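PDB 6WY9: acyl-CoA dehydrogenase domain protein Tcur3483 from Thermomonospora curvata, which binds FAD and probably acts as an acyl-CoA dehydrogenase-type oxidoreductase on CH-CH groups. Local coordinates for residues K199-I207 against E242-L253. Numbering follows the deposited sequence.
Sequences KHKGISIII and EVVGEINGGWKL
Ile206 and Val243 face each other as an antiparallel non-hydrogen-bonded pair where the beta domain of an acyl-CoA dehydrogenase is tied to its helical C-terminal domain: a short, weakly bonded edge pairing gives way to a type II turn, Glu246 to Gly249, and then to a helix start. Among the backbone bonds, Ile207 N donates to Glu242 O (3.0 Å) and Val244 N to Ile205 O. Beyond the turn, Gly250 N reaches Ile203 O at 2.8 Å. Gly250 lies so close to Ser204, 4.0 Å between their CA atoms, that a CB there would clash with the strand. A side-chain bond grips the turn itself: Ser204 OG accepts Asn248 N at 2.7 Å, nearly straight at 173°, and Thr193 is a shared partner, bonded to both Ser204 OG and Asn248 OD1. Apolar contacts divide between two faces. Ile206 CG1 meets Val243 CG2 on one, where Phe169 touches both residues; on the other, Ile205 packs CG2 against Val244 and CB against Leu253 CD2, close to the FAD-binding residue Tyr146. Aromatic packing closes the far end, where Trp251 CG stands anti to the backbone N (chi1 -167°), directing the indole toward His200 and Ile203. The rings are T-shaped, planes at 86°, with the His200 edge directed at the indole face and ND1 3.5 Å from Trp251 CE2. Replacing Trp251 by an alanine is likely to leave Ile203 CD1 without its neighbour and the imidazole without the face its edge meets. That neighbour is Trp251 CE3, 3.8 Å from Ile203 CD1.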
ATOM      1  N   LYS A 199      18.918  19.194  26.783  1.00 69.55           N
ATOM      2  CA  LYS A 199      17.771  19.884  26.187  1.00 70.53           C
ATOM      3  C   LYS A 199      16.450  19.451  26.821  1.00 71.58           C
ATOM      4  O   LYS A 199      15.594  20.295  27.103  1.00 72.12           O
ATOM      5  CB  LYS A 199      17.747  19.682  24.671  1.00 70.42           C
ATOM      6  CG  LYS A 199      17.594  18.252  24.165  1.00 72.03           C
ATOM      7  CD  LYS A 199      17.902  18.212  22.653  1.00 70.93           C
ATOM      8  CE  LYS A 199      16.856  17.460  21.824  1.00 68.27           C
ATOM      9  NZ  LYS A 199      17.219  17.411  20.359  1.00 65.96           N
ATOM     10  N   HIS A 200      16.268  18.151  27.074  1.00 72.55           N
ATOM     11  CA  HIS A 200      15.049  17.682  27.728  1.00 72.31           C
ATOM     12  C   HIS A 200      14.934  18.167  29.163  1.00 71.52           C
ATOM     13  O   HIS A 200      13.847  18.103  29.742  1.00 71.32           O
ATOM     14  CB  HIS A 200      14.991  16.157  27.721  1.00 77.39           C
ATOM     15  CG  HIS A 200      14.862  15.568  26.355  1.00 79.69           C
ATOM     16  ND1 HIS A 200      13.644  15.339  25.756  1.00 79.43           N
ATOM     17  CD2 HIS A 200      15.800  15.184  25.460  1.00 80.63           C
ATOM     18  CE1 HIS A 200      13.836  14.834  24.551  1.00 78.54           C
ATOM     19  NE2 HIS A 200      15.137  14.725  24.349  1.00 79.09           N
ATOM     20  N   LYS A 201      16.024  18.635  29.761  1.00 70.05           N
ATOM     21  CA  LYS A 201      16.005  19.013  31.172  1.00 71.24           C
ATOM     22  C   LYS A 201      16.120  20.522  31.371  1.00 68.55           C
ATOM     23  O   LYS A 201      16.394  20.973  32.486  1.00 69.53           O
ATOM     24  CB  LYS A 201      17.108  18.269  31.931  1.00 74.79           C
ATOM     25  CG  LYS A 201      17.294  16.839  31.425  1.00 76.15           C
ATOM     26  CD  LYS A 201      17.431  15.786  32.507  1.00 80.69           C
ATOM     27  CE  LYS A 201      18.777  15.866  33.190  1.00 84.58           C
ATOM     28  NZ  LYS A 201      19.307  14.550  33.697  1.00 88.47           N
ATOM     29  N   GLY A 202      15.908  21.310  30.312  1.00 64.35           N
ATOM     30  CA  GLY A 202      16.040  22.754  30.384  1.00 62.47           C
ATOM     31  C   GLY A 202      14.740  23.505  30.154  1.00 59.68           C
ATOM     32  O   GLY A 202      14.737  24.729  30.003  1.00 59.09           O
ATOM     33  N   ILE A 203      13.615  22.788  30.171  1.00 58.43           N
ATOM     34  CA  ILE A 203      12.331  23.301  29.701  1.00 55.14           C
ATOM     35  C   ILE A 203      11.374  23.430  30.874  1.00 58.67           C
ATOM     36  O   ILE A 203      11.353  22.572  31.764  1.00 60.93           O
ATOM     37  CB  ILE A 203      11.760  22.365  28.627  1.00 51.32           C
ATOM     38  CG1 ILE A 203      12.673  22.377  27.407  1.00 48.66           C
ATOM     39  CG2 ILE A 203      10.317  22.767  28.223  1.00 49.21           C
ATOM     40  CD1 ILE A 203      12.395  21.224  26.464  1.00 47.85           C
ATOM     41  N   SER A 204      10.581  24.493  30.873  1.00 58.78           N
ATOM     42  CA  SER A 204       9.453  24.599  31.788  1.00 60.72           C
ATOM     43  C   SER A 204       8.189  24.976  31.021  1.00 59.18           C
ATOM     44  O   SER A 204       8.243  25.572  29.940  1.00 57.88           O
ATOM     45  CB  SER A 204       9.736  25.622  32.894  1.00 62.75           C
ATOM     46  OG  SER A 204      10.982  25.355  33.516  1.00 64.63           O
ATOM     47  N   ILE A 205       7.051  24.575  31.576  1.00 59.01           N
ATOM     48  CA  ILE A 205       5.740  25.032  31.130  1.00 58.01           C
ATOM     49  C   ILE A 205       5.361  26.269  31.941  1.00 60.43           C
ATOM     50  O   ILE A 205       5.407  26.248  33.180  1.00 62.44           O
ATOM     51  CB  ILE A 205       4.705  23.902  31.294  1.00 59.29           C
ATOM     52  CG1 ILE A 205       5.015  22.766  30.308  1.00 56.39           C
ATOM     53  CG2 ILE A 205       3.257  24.419  31.174  1.00 60.70           C
ATOM     54  CD1 ILE A 205       4.855  23.132  28.828  1.00 53.07           C
ATOM     55  N   ILE A 206       5.015  27.361  31.254  1.00 60.16           N
ATOM     56  CA  ILE A 206       4.572  28.591  31.914  1.00 63.31           C
ATOM     57  C   ILE A 206       3.246  29.064  31.313  1.00 62.11           C
ATOM     58  O   ILE A 206       3.082  29.089  30.084  1.00 60.33           O
ATOM     59  CB  ILE A 206       5.621  29.719  31.811  1.00 65.23           C
ATOM     60  CG1 ILE A 206       7.008  29.196  32.179  1.00 67.72           C
ATOM     61  CG2 ILE A 206       5.213  30.873  32.723  1.00 67.22           C
ATOM     62  CD1 ILE A 206       8.130  30.295  32.256  1.00 70.07           C
ATOM     63  N   ILE A 207       2.307  29.468  32.175  1.00 61.82           N
ATOM     64  CA  ILE A 207       1.018  29.975  31.700  1.00 60.96           C
ATOM     65  C   ILE A 207       1.136  31.478  31.481  1.00 63.15           C
ATOM     66  O   ILE A 207       1.464  32.231  32.407  1.00 65.07           O
ATOM     67  CB  ILE A 207      -0.131  29.639  32.668  1.00 61.95           C
ATOM     68  CG1 ILE A 207      -0.214  28.124  32.905  1.00 61.35           C
ATOM     69  CG2 ILE A 207      -1.497  30.194  32.132  1.00 60.92           C
ATOM     70  CD1 ILE A 207      -1.316  27.728  33.900  1.00 64.44           C
ATOM     71  N   GLU A 242       3.355  31.093  38.104  1.00 75.50           N
ATOM     72  CA  GLU A 242       2.675  30.613  36.903  1.00 74.25           C
ATOM     73  C   GLU A 242       3.451  29.507  36.162  1.00 72.60           C
ATOM     74  O   GLU A 242       3.055  29.121  35.058  1.00 69.73           O
ATOM     75  CB  GLU A 242       2.406  31.787  35.957  1.00 74.53           C
ATOM     76  CG  GLU A 242       1.421  32.795  36.502  1.00 79.12           C
ATOM     77  CD  GLU A 242       0.039  32.199  36.679  1.00 81.30           C
ATOM     78  OE1 GLU A 242      -0.567  32.336  37.761  1.00 85.76           O
ATOM     79  OE2 GLU A 242      -0.440  31.577  35.716  1.00 80.28           O
ATOM     80  N   VAL A 243       4.530  28.989  36.739  1.00 74.05           N
ATOM     81  CA  VAL A 243       5.190  27.794  36.225  1.00 72.48           C
ATOM     82  C   VAL A 243       4.431  26.570  36.713  1.00 73.02           C
ATOM     83  O   VAL A 243       4.193  26.415  37.915  1.00 75.88           O
ATOM     84  CB  VAL A 243       6.655  27.740  36.695  1.00 74.64           C
ATOM     85  CG1 VAL A 243       7.284  26.379  36.330  1.00 73.28           C
ATOM     86  CG2 VAL A 243       7.448  28.903  36.113  1.00 74.03           C
ATOM     87  N   VAL A 244       4.062  25.687  35.806  1.00 70.42           N
ATOM     88  CA  VAL A 244       3.362  24.472  36.201  1.00 71.14           C
ATOM     89  C   VAL A 244       4.393  23.376  36.431  1.00 71.60           C
ATOM     90  O   VAL A 244       5.238  23.125  35.573  1.00 69.66           O
ATOM     91  CB  VAL A 244       2.336  24.048  35.137  1.00 68.36           C
ATOM     92  CG1 VAL A 244       1.408  22.990  35.710  1.00 69.60           C
ATOM     93  CG2 VAL A 244       1.557  25.248  34.644  1.00 67.65           C
ATOM     94  N   GLY A 245       4.300  22.684  37.561  1.00 75.08           N
ATOM     95  CA  GLY A 245       5.275  21.646  37.826  1.00 76.95           C
ATOM     96  C   GLY A 245       6.537  22.278  38.392  1.00 80.15           C
ATOM     97  O   GLY A 245       6.501  23.372  38.950  1.00 80.15           O
ATOM     98  N   GLU A 246       7.664  21.592  38.217  1.00 83.07           N
ATOM     99  CA  GLU A 246       8.956  22.088  38.667  1.00 86.66           C
ATOM    100  C   GLU A 246       9.693  22.792  37.535  1.00 79.75           C
ATOM    101  O   GLU A 246       9.564  22.430  36.361  1.00 75.79           O
ATOM    102  CB  GLU A 246       9.814  20.949  39.216  1.00 95.07           C
ATOM    103  CG  GLU A 246       9.514  20.641  40.656  1.00104.64           C
ATOM    104  CD  GLU A 246       9.676  19.178  40.979  1.00110.91           C
ATOM    105  OE1 GLU A 246      10.291  18.460  40.157  1.00110.46           O
ATOM    106  OE2 GLU A 246       9.180  18.751  42.050  1.00115.99           O
ATOM    107  N   ILE A 247      10.472  23.814  37.902  1.00 76.91           N
ATOM    108  CA  ILE A 247      11.273  24.523  36.914  1.00 72.62           C
ATOM    109  C   ILE A 247      12.285  23.553  36.324  1.00 72.72           C
ATOM    110  O   ILE A 247      12.912  22.760  37.041  1.00 74.99           O
ATOM    111  CB  ILE A 247      11.928  25.767  37.545  1.00 72.21           C
ATOM    112  CG1 ILE A 247      10.849  26.806  37.876  1.00 72.18           C
ATOM    113  CG2 ILE A 247      12.986  26.385  36.619  1.00 69.12           C
ATOM    114  CD1 ILE A 247      11.323  27.924  38.797  1.00 75.58           C
ATOM    115  N   ASN A 248      12.410  23.580  35.000  1.00 70.84           N
ATOM    116  CA  ASN A 248      13.231  22.678  34.203  1.00 70.22           C
ATOM    117  C   ASN A 248      12.665  21.263  34.131  1.00 70.08           C
ATOM    118  O   ASN A 248      13.299  20.399  33.497  1.00 69.90           O
ATOM    119  CB  ASN A 248      14.671  22.623  34.709  1.00 73.54           C
ATOM    120  CG  ASN A 248      15.341  23.967  34.640  1.00 74.06           C
ATOM    121  OD1 ASN A 248      15.094  24.739  33.711  1.00 72.49           O
ATOM    122  ND2 ASN A 248      16.174  24.269  35.621  1.00 76.26           N
ATOM    123  N   GLY A 249      11.502  20.997  34.741  1.00 69.42           N
ATOM    124  CA  GLY A 249      10.844  19.703  34.691  1.00 68.54           C
ATOM    125  C   GLY A 249       9.672  19.671  33.722  1.00 64.91           C
ATOM    126  O   GLY A 249       8.783  18.819  33.822  1.00 65.43           O
ATOM    127  N   GLY A 250       9.680  20.575  32.740  1.00 62.95           N
ATOM    128  CA  GLY A 250       8.529  20.747  31.878  1.00 61.56           C
ATOM    129  C   GLY A 250       8.304  19.626  30.885  1.00 63.48           C
ATOM    130  O   GLY A 250       7.214  19.533  30.312  1.00 62.48           O
ATOM    131  N   TRP A 251       9.300  18.770  30.663  1.00 65.65           N
ATOM    132  CA  TRP A 251       9.127  17.775  29.616  1.00 65.78           C
ATOM    133  C   TRP A 251       8.074  16.743  30.008  1.00 68.14           C
ATOM    134  O   TRP A 251       7.271  16.326  29.168  1.00 67.40           O
ATOM    135  CB  TRP A 251      10.458  17.106  29.270  1.00 65.85           C
ATOM    136  CG  TRP A 251      10.361  16.318  27.989  1.00 63.86           C
ATOM    137  CD1 TRP A 251      10.360  14.963  27.865  1.00 65.09           C
ATOM    138  CD2 TRP A 251      10.218  16.844  26.661  1.00 60.26           C
ATOM    139  NE1 TRP A 251      10.237  14.608  26.542  1.00 62.80           N
ATOM    140  CE2 TRP A 251      10.143  15.742  25.782  1.00 60.11           C
ATOM    141  CE3 TRP A 251      10.147  18.144  26.127  1.00 58.22           C
ATOM    142  CZ2 TRP A 251       9.999  15.891  24.388  1.00 56.81           C
ATOM    143  CZ3 TRP A 251      10.003  18.297  24.742  1.00 55.82           C
ATOM    144  CH2 TRP A 251       9.921  17.170  23.891  1.00 55.14           C
ATOM    145  N   LYS A 252       8.031  16.339  31.278  1.00 71.78           N
ATOM    146  CA  LYS A 252       7.006  15.382  31.672  1.00 75.45           C
ATOM    147  C   LYS A 252       5.601  15.967  31.546  1.00 68.81           C
ATOM    148  O   LYS A 252       4.652  15.221  31.316  1.00 68.09           O
ATOM    149  CB  LYS A 252       7.253  14.870  33.092  1.00 87.34           C
ATOM    150  CG  LYS A 252       8.326  13.776  33.160  1.00 96.91           C
ATOM    151  CD  LYS A 252       8.727  13.240  31.758  1.00100.72           C
ATOM    152  CE  LYS A 252       7.658  12.321  31.147  1.00104.44           C
ATOM    153  NZ  LYS A 252       7.994  11.842  29.767  1.00103.83           N
ATOM    154  N   LEU A 253       5.444  17.281  31.715  1.00 65.04           N
ATOM    155  CA  LEU A 253       4.138  17.893  31.503  1.00 64.05           C
ATOM    156  C   LEU A 253       3.782  17.883  30.032  1.00 64.49           C
ATOM    157  O   LEU A 253       2.643  17.581  29.658  1.00 64.24           O
ATOM    158  CB  LEU A 253       4.126  19.324  32.029  1.00 63.62           C
ATOM    159  CG  LEU A 253       3.957  19.538  33.534  1.00 67.27           C
ATOM    160  CD1 LEU A 253       4.875  18.658  34.392  1.00 69.73           C
ATOM    161  CD2 LEU A 253       4.218  20.995  33.820  1.00 68.23           C
TER